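Local coordinates for OBG-type G domain-containing protein (Pyrococcus horikoshii, PDB 2E87) that binds GDP in an Obg-type G domain joined to a helical bundle and is probably a GTP-binding protein of otherwise unknown function, at residues D164-T169 and I346-R351; V84-D89 and L147-K152. All coordinates share one frame; numbering follows the deposited sequence.

Overall arrangement
The two contacts belong to different parts of an elongated chain, and contact 2 is complete in the chain before contact 1 begins. Contact 2 joins the junction of helices 76-86 and 88-117 to helix 144-156, all within the N-terminal helical region of the NOG1 family. Contact 1 links the loop that leads from helix 144-156 into strand 169-173, the first strand of the G domain, with the far end of the last helix, 323-350. Contact 2 thus packs the helical region internally, while contact 1 joins the loop running into the G domain to its C-terminal helix. Their centres are 29 Å apart and their nearest atoms about 12 Å, and both are away from the GDP site.

Contact 1: D164-T169 and I346-R351; sequences DLEIPT and IERELR
Glu166 and Arg348 reach toward each other from opposite directions and meet through a single salt bridge, with NH2 of Arg348 lying 3.1 Å from OE2 of Glu166. The N-H points at the oxygen at 162°, and the oxygen sits at the edge of the guanidinium in its plane and takes the hydrogen nearly along its own C-O direction. Carboxylate and guanidinium are nevertheless twisted 34° apart, and one carboxylate oxygen does the work. Bends at chi2 and chi3 turn the arginine chain so that NH2 faces the carboxylate, whereas the Glu166 chain, with CG beside the backbone N, runs on extended and carries OE2 outward to Arg348. A long, weak ion pair from OE1 of Glu166 to Lys345 adds a second positive charge. Replacing Glu166 by an alanine would probably leave the Arg348 guanidinium without this acidic mate and free to swing on its long chain.

Hydrogen bonds within the loop fix the backbone that carries Glu166. OD1 of Asp164 accepts from Glu166 N at 2.9 Å, an Asx turn, and from Ile167 N at 3.2 Å, the latter from above the carboxylate plane and completing the wider Asx motif. Pro168 of the same loop packs on Leu334, Leu337 and Ala338 of helix 323-350. The surface ion pair thus ties an Asx-turn loop, leading into the G domain's first strand, 169-173, to the C-terminal helix.

Contact 2: V84-D89 and L147-K152; sequences VLVDRD and LRYLNK
Val86 and Tyr149 bring together a helix-to-helix junction and a neighbouring helix of the NOG1-type N-terminal helical region: helix 76-86 gives way to helix 88-117 at Asp87, and Tyr149 of helix 144-156 reaches across to this turn.

Val86 carries the contact. The bond from CA to CB of Val86 is directed toward helix 144-156, and CB lies 3.6 Å from OH of Tyr149, with CG2 beside the same oxygen at 3.7 Å; the two side chains cross at about a right angle. Val86 also rests on Ala153 and Val156, further along helix 144-156, so it joins apolar packing to the polar contact made by its own carbonyl. Asp87 follows with positive phi (76°), which breaks the helical path, and it occupies the N-cap position of the next helix: its side chain caps a backbone N just beyond Asp89, and OD1 also bonds to OG1 of Thr90.

On the other side, CG of Tyr149 stands anti to the backbone N (chi1 156°), sending the phenol out from its helix, past Thr90, Phe91 and Ala94 of helix 88-117, with a sulfate ion, probably picked up from the crystallisation solution, about 3 Å from the side chain. The Tyr149 hydroxyl donates to O of Val86 over 2.7 Å, approaching from above the carbonyl plane with a C=O...OH angle of 133°, while that oxygen sits at the edge of the ring, in its plane.

Contact 1: D164-T169 and I346-R351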
loop_
_atom_site.group_PDB
_atom_site.type_symbol
_atom_site.label_atom_id
_atom_site.label_comp_id
_atom_site.label_asym_id
_atom_site.label_seq_id
_atom_site.Cartn_x
_atom_site.Cartn_y
_atom_site.Cartn_z
ATOM N N ASP A 164 7.739 -3.284 -7.902
ATOM C CA ASP A 164 8.962 -3.451 -7.132
ATOM C C ASP A 164 9.308 -2.137 -6.472
ATOM O O ASP A 164 9.417 -1.107 -7.138
ATOM C CB ASP A 164 10.119 -3.897 -8.040
ATOM C CG ASP A 164 11.294 -4.466 -7.250
ATOM O OD1 ASP A 164 11.826 -3.746 -6.378
ATOM O OD2 ASP A 164 11.683 -5.632 -7.501
ATOM N N LEU A 165 9.506 -2.172 -5.163
ATOM C CA LEU A 165 9.820 -0.954 -4.447
ATOM C C LEU A 165 11.273 -0.761 -4.040
ATOM O O LEU A 165 11.599 0.233 -3.397
ATOM C CB LEU A 165 8.924 -0.839 -3.222
ATOM C CG LEU A 165 7.440 -0.869 -3.572
ATOM C CD1 LEU A 165 6.654 -0.533 -2.335
ATOM C CD2 LEU A 165 7.125 0.133 -4.666
ATOM N N GLU A 166 12.148 -1.689 -4.412
ATOM C CA GLU A 166 13.556 -1.538 -4.059
ATOM C C GLU A 166 14.405 -1.080 -5.227
ATOM O O GLU A 166 15.167 -0.128 -5.112
ATOM C CB GLU A 166 14.165 -2.847 -3.551
ATOM C CG GLU A 166 13.688 -3.327 -2.204
ATOM C CD GLU A 166 14.630 -4.371 -1.620
ATOM O OE1 GLU A 166 14.961 -5.355 -2.326
ATOM O OE2 GLU A 166 15.044 -4.201 -0.454
ATOM N N ILE A 167 14.286 -1.770 -6.351
ATOM C CA ILE A 167 15.107 -1.438 -7.507
ATOM C C ILE A 167 14.803 -0.087 -8.159
ATOM O O ILE A 167 13.668 0.411 -8.115
ATOM C CB ILE A 167 15.016 -2.550 -8.558
ATOM C CG1 ILE A 167 13.636 -2.555 -9.207
ATOM C CG2 ILE A 167 15.290 -3.897 -7.894
ATOM C CD1 ILE A 167 13.565 -3.428 -10.433
ATOM N N PRO A 168 15.817 0.517 -8.798
ATOM C CA PRO A 168 15.612 1.821 -9.446
ATOM C C PRO A 168 14.445 1.761 -10.428
ATOM O O PRO A 168 14.304 0.806 -11.192
ATOM C CB PRO A 168 16.945 2.083 -10.156
ATOM C CG PRO A 168 17.942 1.157 -9.438
ATOM C CD PRO A 168 17.107 -0.073 -9.196
ATOM N N THR A 169 13.596 2.775 -10.398
ATOM C CA THR A 169 12.456 2.803 -11.313
ATOM C C THR A 169 12.465 4.034 -12.205
ATOM O O THR A 169 12.785 5.139 -11.760
ATOM C CB THR A 169 11.089 2.769 -10.555
ATOM O OG1 THR A 169 10.947 1.527 -9.875
ATOM C CG2 THR A 169 9.921 2.900 -11.537
ATOM N N ILE A 346 22.336 -6.525 1.174
ATOM C CA ILE A 346 23.257 -7.462 1.810
ATOM C C ILE A 346 23.493 -6.998 3.245
ATOM O O ILE A 346 23.789 -7.795 4.132
ATOM C CB ILE A 346 24.604 -7.514 1.050
ATOM C CG1 ILE A 346 24.411 -8.244 -0.277
ATOM C CG2 ILE A 346 25.667 -8.200 1.888
ATOM C CD1 ILE A 346 23.854 -9.649 -0.133
ATOM N N GLU A 347 23.354 -5.696 3.464
ATOM C CA GLU A 347 23.527 -5.134 4.791
ATOM C C GLU A 347 22.377 -5.539 5.703
ATOM O O GLU A 347 22.592 -6.236 6.690
ATOM C CB GLU A 347 23.610 -3.610 4.721
ATOM C CG GLU A 347 24.965 -3.089 4.279
ATOM C CD GLU A 347 24.985 -1.577 4.131
ATOM O OE1 GLU A 347 24.481 -0.880 5.043
ATOM O OE2 GLU A 347 25.510 -1.090 3.106
ATOM N N ARG A 348 21.162 -5.105 5.367
ATOM C CA ARG A 348 19.989 -5.421 6.177
ATOM C C ARG A 348 19.971 -6.877 6.603
ATOM O O ARG A 348 19.684 -7.187 7.761
ATOM C CB ARG A 348 18.683 -5.115 5.427
ATOM C CG ARG A 348 18.082 -3.735 5.697
ATOM C CD ARG A 348 18.683 -2.674 4.782
ATOM N NE ARG A 348 17.812 -2.302 3.664
ATOM C CZ ARG A 348 17.188 -3.159 2.856
ATOM N NH1 ARG A 348 17.310 -4.471 3.019
ATOM N NH2 ARG A 348 16.440 -2.701 1.862
ATOM N N GLU A 349 20.281 -7.769 5.671
ATOM C CA GLU A 349 20.274 -9.195 5.958
ATOM C C GLU A 349 21.385 -9.642 6.898
ATOM O O GLU A 349 21.117 -10.350 7.871
ATOM C CB GLU A 349 20.312 -9.973 4.650
ATOM C CG GLU A 349 19.049 -9.758 3.844
ATOM C CD GLU A 349 19.116 -10.381 2.478
ATOM O OE1 GLU A 349 19.991 -9.972 1.686
ATOM O OE2 GLU A 349 18.292 -11.278 2.197
ATOM N N LEU A 350 22.624 -9.235 6.625
ATOM C CA LEU A 350 23.737 -9.598 7.501
ATOM C C LEU A 350 23.403 -9.224 8.949
ATOM O O LEU A 350 23.924 -9.823 9.888
ATOM C CB LEU A 350 25.020 -8.871 7.085
ATOM C CG LEU A 350 25.856 -9.443 5.942
ATOM C CD1 LEU A 350 27.076 -8.565 5.714
ATOM C CD2 LEU A 350 26.286 -10.855 6.283
ATOM N N ARG A 351 22.527 -8.237 9.114
ATOM C CA ARG A 351 22.130 -7.764 10.435
ATOM C C ARG A 351 21.091 -8.641 11.128
ATOM O O ARG A 351 20.739 -8.405 12.283
ATOM C CB ARG A 351 21.617 -6.325 10.343
ATOM C CG ARG A 351 22.662 -5.358 9.826
ATOM C CD ARG A 351 22.262 -3.912 10.053
ATOM N NE ARG A 351 23.346 -3.004 9.684
ATOM C CZ ARG A 351 23.399 -1.723 10.030
ATOM N NH1 ARG A 351 22.426 -1.192 10.756
ATOM N NH2 ARG A 351 24.431 -0.977 9.660
#

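Contact 2: V84-D89 and L147-K152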
loop_
_atom_site.group_PDB
_atom_site.type_symbol
_atom_site.label_atom_id
_atom_site.label_comp_id
_atom_site.label_asym_id
_atom_site.label_seq_id
_atom_site.Cartn_x
_atom_site.Cartn_y
_atom_site.Cartn_z
ATOM N N VAL A 84 -4.463 7.210 0.412
ATOM C CA VAL A 84 -5.394 7.554 -0.653
ATOM C C VAL A 84 -6.590 6.626 -0.700
ATOM O O VAL A 84 -7.710 7.066 -0.901
ATOM C CB VAL A 84 -4.707 7.525 -2.047
ATOM C CG1 VAL A 84 -5.740 7.338 -3.145
ATOM C CG2 VAL A 84 -3.963 8.811 -2.276
ATOM N N LEU A 85 -6.354 5.339 -0.516
ATOM C CA LEU A 85 -7.426 4.358 -0.599
ATOM C C LEU A 85 -8.357 4.192 0.608
ATOM O O LEU A 85 -9.549 3.933 0.436
ATOM C CB LEU A 85 -6.836 2.982 -0.936
ATOM C CG LEU A 85 -6.135 2.827 -2.284
ATOM C CD1 LEU A 85 -5.594 1.419 -2.435
ATOM C CD2 LEU A 85 -7.121 3.130 -3.388
ATOM N N VAL A 86 -7.838 4.330 1.821
ATOM C CA VAL A 86 -8.682 4.094 2.992
ATOM C C VAL A 86 -8.532 5.114 4.099
ATOM O O VAL A 86 -9.199 5.010 5.130
ATOM C CB VAL A 86 -8.384 2.691 3.572
ATOM C CG1 VAL A 86 -8.460 1.659 2.466
ATOM C CG2 VAL A 86 -6.989 2.647 4.200
ATOM N N ASP A 87 -7.636 6.078 3.888
ATOM C CA ASP A 87 -7.338 7.145 4.851
ATOM C C ASP A 87 -6.478 6.701 6.029
ATOM O O ASP A 87 -6.949 6.029 6.939
ATOM C CB ASP A 87 -8.618 7.798 5.398
ATOM C CG ASP A 87 -8.316 9.054 6.183
ATOM O OD1 ASP A 87 -8.179 8.984 7.419
ATOM O OD2 ASP A 87 -8.173 10.120 5.552
ATOM N N ARG A 88 -5.221 7.122 6.013
ATOM C CA ARG A 88 -4.270 6.751 7.048
ATOM C C ARG A 88 -4.729 6.984 8.486
ATOM O O ARG A 88 -4.567 6.112 9.339
ATOM C CB ARG A 88 -2.953 7.494 6.847
ATOM C CG ARG A 88 -1.861 7.025 7.799
ATOM C CD ARG A 88 -0.935 8.160 8.182
ATOM N NE ARG A 88 -0.261 8.734 7.026
ATOM C CZ ARG A 88 0.871 8.266 6.511
ATOM N NH1 ARG A 88 1.467 7.206 7.056
ATOM N NH2 ARG A 88 1.404 8.863 5.449
ATOM N N ASP A 89 -5.271 8.167 8.755
ATOM C CA ASP A 89 -5.698 8.514 10.103
ATOM C C ASP A 89 -6.849 7.633 10.586
ATOM O O ASP A 89 -6.887 7.220 11.741
ATOM C CB ASP A 89 -6.059 10.003 10.161
ATOM C CG ASP A 89 -6.443 10.465 11.561
ATOM O OD1 ASP A 89 -7.656 10.682 11.798
ATOM O OD2 ASP A 89 -5.542 10.606 12.426
ATOM N N LEU A 147 -14.546 -2.300 13.227
ATOM C CA LEU A 147 -14.245 -3.618 12.685
ATOM C C LEU A 147 -14.799 -3.726 11.271
ATOM O O LEU A 147 -14.144 -4.234 10.362
ATOM C CB LEU A 147 -14.861 -4.710 13.546
ATOM C CG LEU A 147 -14.330 -4.874 14.968
ATOM C CD1 LEU A 147 -15.226 -5.878 15.691
ATOM C CD2 LEU A 147 -12.863 -5.334 14.961
ATOM N N ARG A 148 -16.014 -3.237 11.088
ATOM C CA ARG A 148 -16.640 -3.289 9.787
ATOM C C ARG A 148 -15.818 -2.482 8.784
ATOM O O ARG A 148 -15.592 -2.926 7.667
ATOM C CB ARG A 148 -18.074 -2.793 9.903
ATOM C CG ARG A 148 -18.967 -3.850 10.528
ATOM C CD ARG A 148 -20.304 -3.310 10.992
ATOM N NE ARG A 148 -21.119 -4.403 11.504
ATOM C CZ ARG A 148 -21.687 -5.324 10.736
ATOM N NH1 ARG A 148 -21.546 -5.277 9.417
ATOM N NH2 ARG A 148 -22.350 -6.320 11.288
ATOM N N TYR A 149 -15.355 -1.310 9.197
ATOM C CA TYR A 149 -14.522 -0.494 8.326
ATOM C C TYR A 149 -13.211 -1.230 7.992
ATOM O O TYR A 149 -12.783 -1.229 6.843
ATOM C CB TYR A 149 -14.198 0.843 8.983
ATOM C CG TYR A 149 -12.926 1.488 8.462
ATOM C CD1 TYR A 149 -12.910 2.183 7.251
ATOM C CD2 TYR A 149 -11.719 1.374 9.177
ATOM C CE1 TYR A 149 -11.720 2.754 6.757
ATOM C CE2 TYR A 149 -10.530 1.935 8.694
ATOM C CZ TYR A 149 -10.536 2.620 7.484
ATOM O OH TYR A 149 -9.357 3.142 7.006
ATOM N N LEU A 150 -12.575 -1.847 8.981
ATOM C CA LEU A 150 -11.316 -2.552 8.720
ATOM C C LEU A 150 -11.499 -3.675 7.707
ATOM O O LEU A 150 -10.594 -3.985 6.936
ATOM C CB LEU A 150 -10.730 -3.124 10.017
ATOM C CG LEU A 150 -10.072 -2.075 10.900
ATOM C CD1 LEU A 150 -9.749 -2.668 12.247
ATOM C CD2 LEU A 150 -8.810 -1.547 10.220
ATOM N N ASN A 151 -12.681 -4.267 7.683
ATOM C CA ASN A 151 -12.908 -5.348 6.754
ATOM C C ASN A 151 -13.057 -4.839 5.328
ATOM O O ASN A 151 -12.673 -5.532 4.376
ATOM C CB ASN A 151 -14.124 -6.146 7.183
ATOM C CG ASN A 151 -13.978 -7.608 6.880
ATOM O OD1 ASN A 151 -12.871 -8.146 6.894
ATOM N ND2 ASN A 151 -15.091 -8.270 6.620
ATOM N N LYS A 152 -13.604 -3.629 5.188
ATOM C CA LYS A 152 -13.790 -2.986 3.885
ATOM C C LYS A 152 -12.458 -2.390 3.407
ATOM O O LYS A 152 -12.144 -2.405 2.220
ATOM C CB LYS A 152 -14.838 -1.865 3.967
ATOM C CG LYS A 152 -16.282 -2.314 4.220
ATOM C CD LYS A 152 -17.142 -1.122 4.602
ATOM C CE LYS A 152 -18.499 -1.536 5.163
ATOM N NZ LYS A 152 -19.194 -0.392 5.841
#